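Local coordinates for protein FAD-dependent pyridine nucleotide-disulphide oxidoreductase (Desulfovibrio vulgaris, PDB 3IWA) that probably uses FAD to pass electrons between a reduced pyridine nucleotide and a disulphide or related acceptor, as in its oxidoreductase family, at residues Q151-V165 and S177-V189. Sequence-based numbering, arbitrary orientation.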
loop_
_atom_site.group_PDB
_atom_site.type_symbol
_atom_site.label_atom_id
_atom_site.label_comp_id
_atom_site.label_asym_id
_atom_site.label_seq_id
_atom_site.Cartn_x
_atom_site.Cartn_y
_atom_site.Cartn_z
ATOM N N GLN A 151 -3.248 -20.442 -23.284
ATOM C CA GLN A 151 -4.159 -21.109 -22.335
ATOM C C GLN A 151 -5.553 -21.364 -22.921
ATOM O O GLN A 151 -6.138 -22.424 -22.691
ATOM C CB GLN A 151 -4.303 -20.295 -21.042
ATOM C CG GLN A 151 -3.134 -20.405 -20.094
ATOM C CD GLN A 151 -3.115 -19.322 -19.017
ATOM O OE1 GLN A 151 -4.149 -18.766 -18.628
ATOM N NE2 GLN A 151 -1.926 -19.038 -18.514
ATOM N N HIS A 152 -6.076 -20.385 -23.664
ATOM C CA HIS A 152 -7.422 -20.481 -24.262
ATOM C C HIS A 152 -7.424 -21.100 -25.671
ATOM O O HIS A 152 -8.492 -21.328 -26.236
ATOM C CB HIS A 152 -8.146 -19.109 -24.236
ATOM C CG HIS A 152 -8.503 -18.641 -22.850
ATOM N ND1 HIS A 152 -7.549 -18.285 -21.917
ATOM C CD2 HIS A 152 -9.701 -18.487 -22.231
ATOM C CE1 HIS A 152 -8.139 -17.926 -20.787
ATOM N NE2 HIS A 152 -9.446 -18.041 -20.949
ATOM N N ALA A 153 -6.250 -21.394 -26.226
ATOM C CA ALA A 153 -6.160 -22.101 -27.529
ATOM C C ALA A 153 -6.122 -23.624 -27.348
ATOM O O ALA A 153 -6.392 -24.388 -28.282
ATOM C CB ALA A 153 -4.936 -21.630 -28.317
ATOM N N ILE A 154 -5.749 -24.046 -26.140
ATOM C CA ILE A 154 -5.823 -25.451 -25.730
ATOM C C ILE A 154 -7.266 -25.773 -25.305
ATOM O O ILE A 154 -8.008 -24.902 -24.804
ATOM C CB ILE A 154 -4.852 -25.763 -24.547
ATOM C CG1 ILE A 154 -3.396 -25.577 -24.983
ATOM C CG2 ILE A 154 -5.089 -27.177 -23.978
ATOM C CD1 ILE A 154 -2.477 -25.215 -23.856
ATOM N N SER A 155 -7.644 -27.027 -25.521
ATOM C CA SER A 155 -8.933 -27.557 -25.080
ATOM C C SER A 155 -8.736 -28.989 -24.581
ATOM O O SER A 155 -7.652 -29.578 -24.739
ATOM C CB SER A 155 -9.979 -27.495 -26.211
ATOM O OG SER A 155 -9.589 -28.251 -27.349
ATOM N N ALA A 156 -9.794 -29.517 -23.968
ATOM C CA ALA A 156 -9.795 -30.831 -23.316
ATOM C C ALA A 156 -9.175 -31.918 -24.204
ATOM O O ALA A 156 -9.534 -32.046 -25.376
ATOM C CB ALA A 156 -11.258 -31.212 -22.909
ATOM N N GLY A 157 -8.219 -32.661 -23.648
ATOM C CA GLY A 157 -7.662 -33.842 -24.298
ATOM C C GLY A 157 -6.634 -33.587 -25.389
ATOM O O GLY A 157 -6.192 -34.534 -26.041
ATOM N N GLU A 158 -6.249 -32.324 -25.595
ATOM C CA GLU A 158 -5.289 -31.953 -26.658
ATOM C C GLU A 158 -3.821 -32.193 -26.274
ATOM O O GLU A 158 -3.013 -32.631 -27.098
ATOM C CB GLU A 158 -5.423 -30.472 -27.009
ATOM C CG GLU A 158 -6.663 -30.064 -27.771
ATOM C CD GLU A 158 -6.539 -28.649 -28.376
ATOM O OE1 GLU A 158 -7.428 -28.250 -29.167
ATOM O OE2 GLU A 158 -5.550 -27.936 -28.067
ATOM N N VAL A 159 -3.491 -31.854 -25.027
ATOM C CA VAL A 159 -2.120 -31.912 -24.511
ATOM C C VAL A 159 -2.048 -32.946 -23.380
ATOM O O VAL A 159 -2.920 -33.005 -22.529
ATOM C CB VAL A 159 -1.655 -30.517 -24.014
ATOM C CG1 VAL A 159 -0.264 -30.588 -23.409
ATOM C CG2 VAL A 159 -1.680 -29.512 -25.159
ATOM N N SER A 160 -1.010 -33.769 -23.400
ATOM C CA SER A 160 -0.821 -34.803 -22.396
ATOM C C SER A 160 0.284 -34.365 -21.468
ATOM O O SER A 160 0.118 -34.374 -20.248
ATOM C CB SER A 160 -0.451 -36.156 -23.047
ATOM O OG SER A 160 -0.104 -37.133 -22.054
ATOM N N LYS A 161 1.421 -33.981 -22.044
ATOM C CA LYS A 161 2.535 -33.516 -21.227
ATOM C C LYS A 161 3.090 -32.161 -21.655
ATOM O O LYS A 161 3.400 -31.936 -22.832
ATOM C CB LYS A 161 3.629 -34.573 -21.181
ATOM C CG LYS A 161 3.192 -35.876 -20.486
ATOM C CD LYS A 161 4.335 -36.580 -19.760
ATOM C CE LYS A 161 3.819 -37.752 -18.924
ATOM N NZ LYS A 161 4.157 -39.072 -19.513
ATOM N N ALA A 162 3.194 -31.267 -20.666
ATOM C CA ALA A 162 3.782 -29.940 -20.829
ATOM C C ALA A 162 5.066 -29.827 -20.012
ATOM O O ALA A 162 5.074 -30.138 -18.827
ATOM C CB ALA A 162 2.806 -28.856 -20.414
ATOM N N VAL A 163 6.140 -29.383 -20.662
ATOM C CA VAL A 163 7.328 -28.968 -19.944
ATOM C C VAL A 163 7.529 -27.445 -20.082
ATOM O O VAL A 163 7.530 -26.915 -21.189
ATOM C CB VAL A 163 8.563 -29.723 -20.449
ATOM C CG1 VAL A 163 9.867 -29.045 -19.925
ATOM C CG2 VAL A 163 8.426 -31.210 -20.046
ATOM N N ILE A 164 7.666 -26.751 -18.954
ATOM C CA ILE A 164 7.885 -25.308 -18.959
ATOM C C ILE A 164 9.359 -25.071 -18.726
ATOM O O ILE A 164 9.901 -25.478 -17.721
ATOM C CB ILE A 164 7.014 -24.581 -17.876
ATOM C CG1 ILE A 164 5.537 -24.497 -18.310
ATOM C CG2 ILE A 164 7.500 -23.156 -17.665
ATOM C CD1 ILE A 164 4.574 -25.241 -17.495
ATOM N N VAL A 165 10.014 -24.435 -19.683
ATOM C CA VAL A 165 11.418 -24.074 -19.581
ATOM C C VAL A 165 11.532 -22.634 -19.060
ATOM O O VAL A 165 11.303 -21.661 -19.819
ATOM C CB VAL A 165 12.142 -24.168 -20.940
ATOM C CG1 VAL A 165 13.659 -23.821 -20.746
ATOM C CG2 VAL A 165 11.931 -25.565 -21.584
ATOM N N SER A 177 -1.821 -22.592 -14.627
ATOM C CA SER A 177 -2.940 -22.621 -15.560
ATOM C C SER A 177 -3.125 -23.959 -16.244
ATOM O O SER A 177 -4.245 -24.454 -16.338
ATOM C CB SER A 177 -2.754 -21.588 -16.654
ATOM O OG SER A 177 -2.988 -20.291 -16.152
ATOM N N LEU A 178 -2.034 -24.510 -16.764
ATOM C CA LEU A 178 -2.101 -25.770 -17.485
ATOM C C LEU A 178 -2.559 -26.878 -16.546
ATOM O O LEU A 178 -3.450 -27.636 -16.899
ATOM C CB LEU A 178 -0.767 -26.133 -18.161
ATOM C CG LEU A 178 -0.225 -25.152 -19.218
ATOM C CD1 LEU A 178 1.100 -25.608 -19.810
ATOM C CD2 LEU A 178 -1.239 -24.937 -20.325
ATOM N N ALA A 179 -1.979 -26.970 -15.354
ATOM C CA ALA A 179 -2.381 -28.029 -14.422
ATOM C C ALA A 179 -3.798 -27.813 -13.892
ATOM O O ALA A 179 -4.539 -28.768 -13.690
ATOM C CB ALA A 179 -1.389 -28.161 -13.275
ATOM N N ASP A 180 -4.201 -26.561 -13.706
ATOM C CA ASP A 180 -5.473 -26.265 -13.027
ATOM C C ASP A 180 -6.691 -26.130 -13.943
ATOM O O ASP A 180 -7.770 -26.576 -13.591
ATOM C CB ASP A 180 -5.331 -24.997 -12.173
ATOM C CG ASP A 180 -5.929 -25.155 -10.798
ATOM O OD1 ASP A 180 -5.784 -26.249 -10.204
ATOM O OD2 ASP A 180 -6.538 -24.184 -10.310
ATOM N N MET A 181 -6.533 -25.478 -15.092
ATOM C CA MET A 181 -7.638 -25.335 -16.042
ATOM C C MET A 181 -7.835 -26.636 -16.780
ATOM O O MET A 181 -8.959 -26.988 -17.109
ATOM C CB MET A 181 -7.375 -24.265 -17.116
ATOM C CG MET A 181 -7.370 -22.790 -16.674
ATOM S SD MET A 181 -6.469 -21.754 -17.892
ATOM C CE MET A 181 -7.557 -21.738 -19.316
ATOM N N TRP A 182 -6.747 -27.335 -17.082
ATOM C CA TRP A 182 -6.835 -28.438 -18.020
ATOM C C TRP A 182 -6.344 -29.784 -17.527
ATOM O O TRP A 182 -6.414 -30.753 -18.285
ATOM C CB TRP A 182 -6.066 -28.089 -19.283
ATOM C CG TRP A 182 -6.556 -26.886 -19.978
ATOM C CD1 TRP A 182 -5.840 -25.763 -20.261
ATOM C CD2 TRP A 182 -7.871 -26.670 -20.498
ATOM N NE1 TRP A 182 -6.626 -24.857 -20.930
ATOM C CE2 TRP A 182 -7.878 -25.388 -21.087
ATOM C CE3 TRP A 182 -9.045 -27.432 -20.519
ATOM C CZ2 TRP A 182 -9.011 -24.848 -21.688
ATOM C CZ3 TRP A 182 -10.169 -26.900 -21.125
ATOM C CH2 TRP A 182 -10.145 -25.620 -21.701
ATOM N N GLY A 183 -5.855 -29.870 -16.288
ATOM C CA GLY A 183 -5.300 -31.143 -15.783
ATOM C C GLY A 183 -4.111 -31.730 -16.566
ATOM O O GLY A 183 -3.877 -32.946 -16.582
ATOM N N ILE A 184 -3.344 -30.855 -17.198
ATOM C CA ILE A 184 -2.174 -31.249 -17.957
ATOM C C ILE A 184 -1.056 -31.592 -16.988
ATOM O O ILE A 184 -0.795 -30.849 -16.045
ATOM C CB ILE A 184 -1.742 -30.106 -18.906
ATOM C CG1 ILE A 184 -2.826 -29.866 -19.968
ATOM C CG2 ILE A 184 -0.450 -30.440 -19.572
ATOM C CD1 ILE A 184 -2.657 -28.574 -20.784
ATOM N N ASP A 185 -0.409 -32.727 -17.219
ATOM C CA ASP A 185 0.837 -33.098 -16.530
ATOM C C ASP A 185 1.966 -32.103 -16.829
ATOM O O ASP A 185 2.439 -31.987 -17.966
ATOM C CB ASP A 185 1.252 -34.514 -16.942
ATOM C CG ASP A 185 2.399 -35.077 -16.083
ATOM O OD1 ASP A 185 3.311 -34.320 -15.665
ATOM O OD2 ASP A 185 2.387 -36.292 -15.841
ATOM N N THR A 186 2.382 -31.387 -15.790
ATOM C CA THR A 186 3.203 -30.203 -15.949
ATOM C C THR A 186 4.467 -30.279 -15.129
ATOM O O THR A 186 4.422 -30.601 -13.948
ATOM C CB THR A 186 2.398 -28.946 -15.576
ATOM O OG1 THR A 186 1.160 -28.976 -16.287
ATOM C CG2 THR A 186 3.129 -27.683 -15.977
ATOM N N THR A 187 5.585 -29.967 -15.781
ATOM C CA THR A 187 6.913 -29.941 -15.160
ATOM C C THR A 187 7.602 -28.618 -15.485
ATOM O O THR A 187 7.583 -28.163 -16.626
ATOM C CB THR A 187 7.784 -31.074 -15.682
ATOM O OG1 THR A 187 7.045 -32.292 -15.589
ATOM C CG2 THR A 187 9.090 -31.191 -14.900
ATOM N N VAL A 188 8.187 -27.991 -14.476
ATOM C CA VAL A 188 8.977 -26.769 -14.667
ATOM C C VAL A 188 10.422 -27.152 -14.556
ATOM O O VAL A 188 10.788 -27.853 -13.647
ATOM C CB VAL A 188 8.665 -25.664 -13.623
ATOM C CG1 VAL A 188 9.560 -24.467 -13.859
ATOM C CG2 VAL A 188 7.228 -25.242 -13.681
ATOM N N VAL A 189 11.225 -26.706 -15.511
ATOM C CA VAL A 189 12.657 -26.917 -15.504
ATOM C C VAL A 189 13.367 -25.559 -15.509
ATOM O O VAL A 189 13.207 -24.773 -16.412
ATOM C CB VAL A 189 13.116 -27.773 -16.742
ATOM C CG1 VAL A 189 14.658 -27.873 -16.801
ATOM C CG2 VAL A 189 12.443 -29.169 -16.719
#
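Strands 161-165 and 185-189 pair in parallel, their axes 4.7 Å apart and 19° askew, in a register matching A162 with T186 and I164 with V188. A162 and I164 each give and take one backbone bond: A162 N reaches D185 O at 2.9 Å, I164 N reaches T187 O at 2.7 Å, and their carbonyls accept T187 N and V189 N. On the helix-facing side of the pair, the methyl of A162 meets both L178 CD1 and I184 CG2 at 3.7 Å. I184 CG2 lies anti to the backbone N (chi1 -65° places CG1 beside it), and the same methyl also reaches V159 CG1. I164 CD1 and T186 CG2 are modelled 3.2 Å apart, too close for carbons, so the exact placement of that isoleucine methyl is doubtful. Beyond the strands, the indole of W182 lies against the turn-forming loop. Its NE1 donates to Q151 O at 3.0 Å, with the acceptor close to the ring plane, which, with the contacts on both faces, helps hold the indole's rotation. I154 CG2 sits over the five-membered ring, 4.1 Å from its centroid, and S155 CA covers the six-membered ring from the same face: two CH-pi contacts. M181 CB lies across the opposite face. The strands, with helix 169-182 between them in sequence, form a right-handed beta-alpha-beta unit, consistent with the Rossmann-type nucleotide-binding fold of this family; strand 249-252 flanks 161-165, strand 218-220 flanks 185-189, and helix 144-153 packs beside helix 169-182.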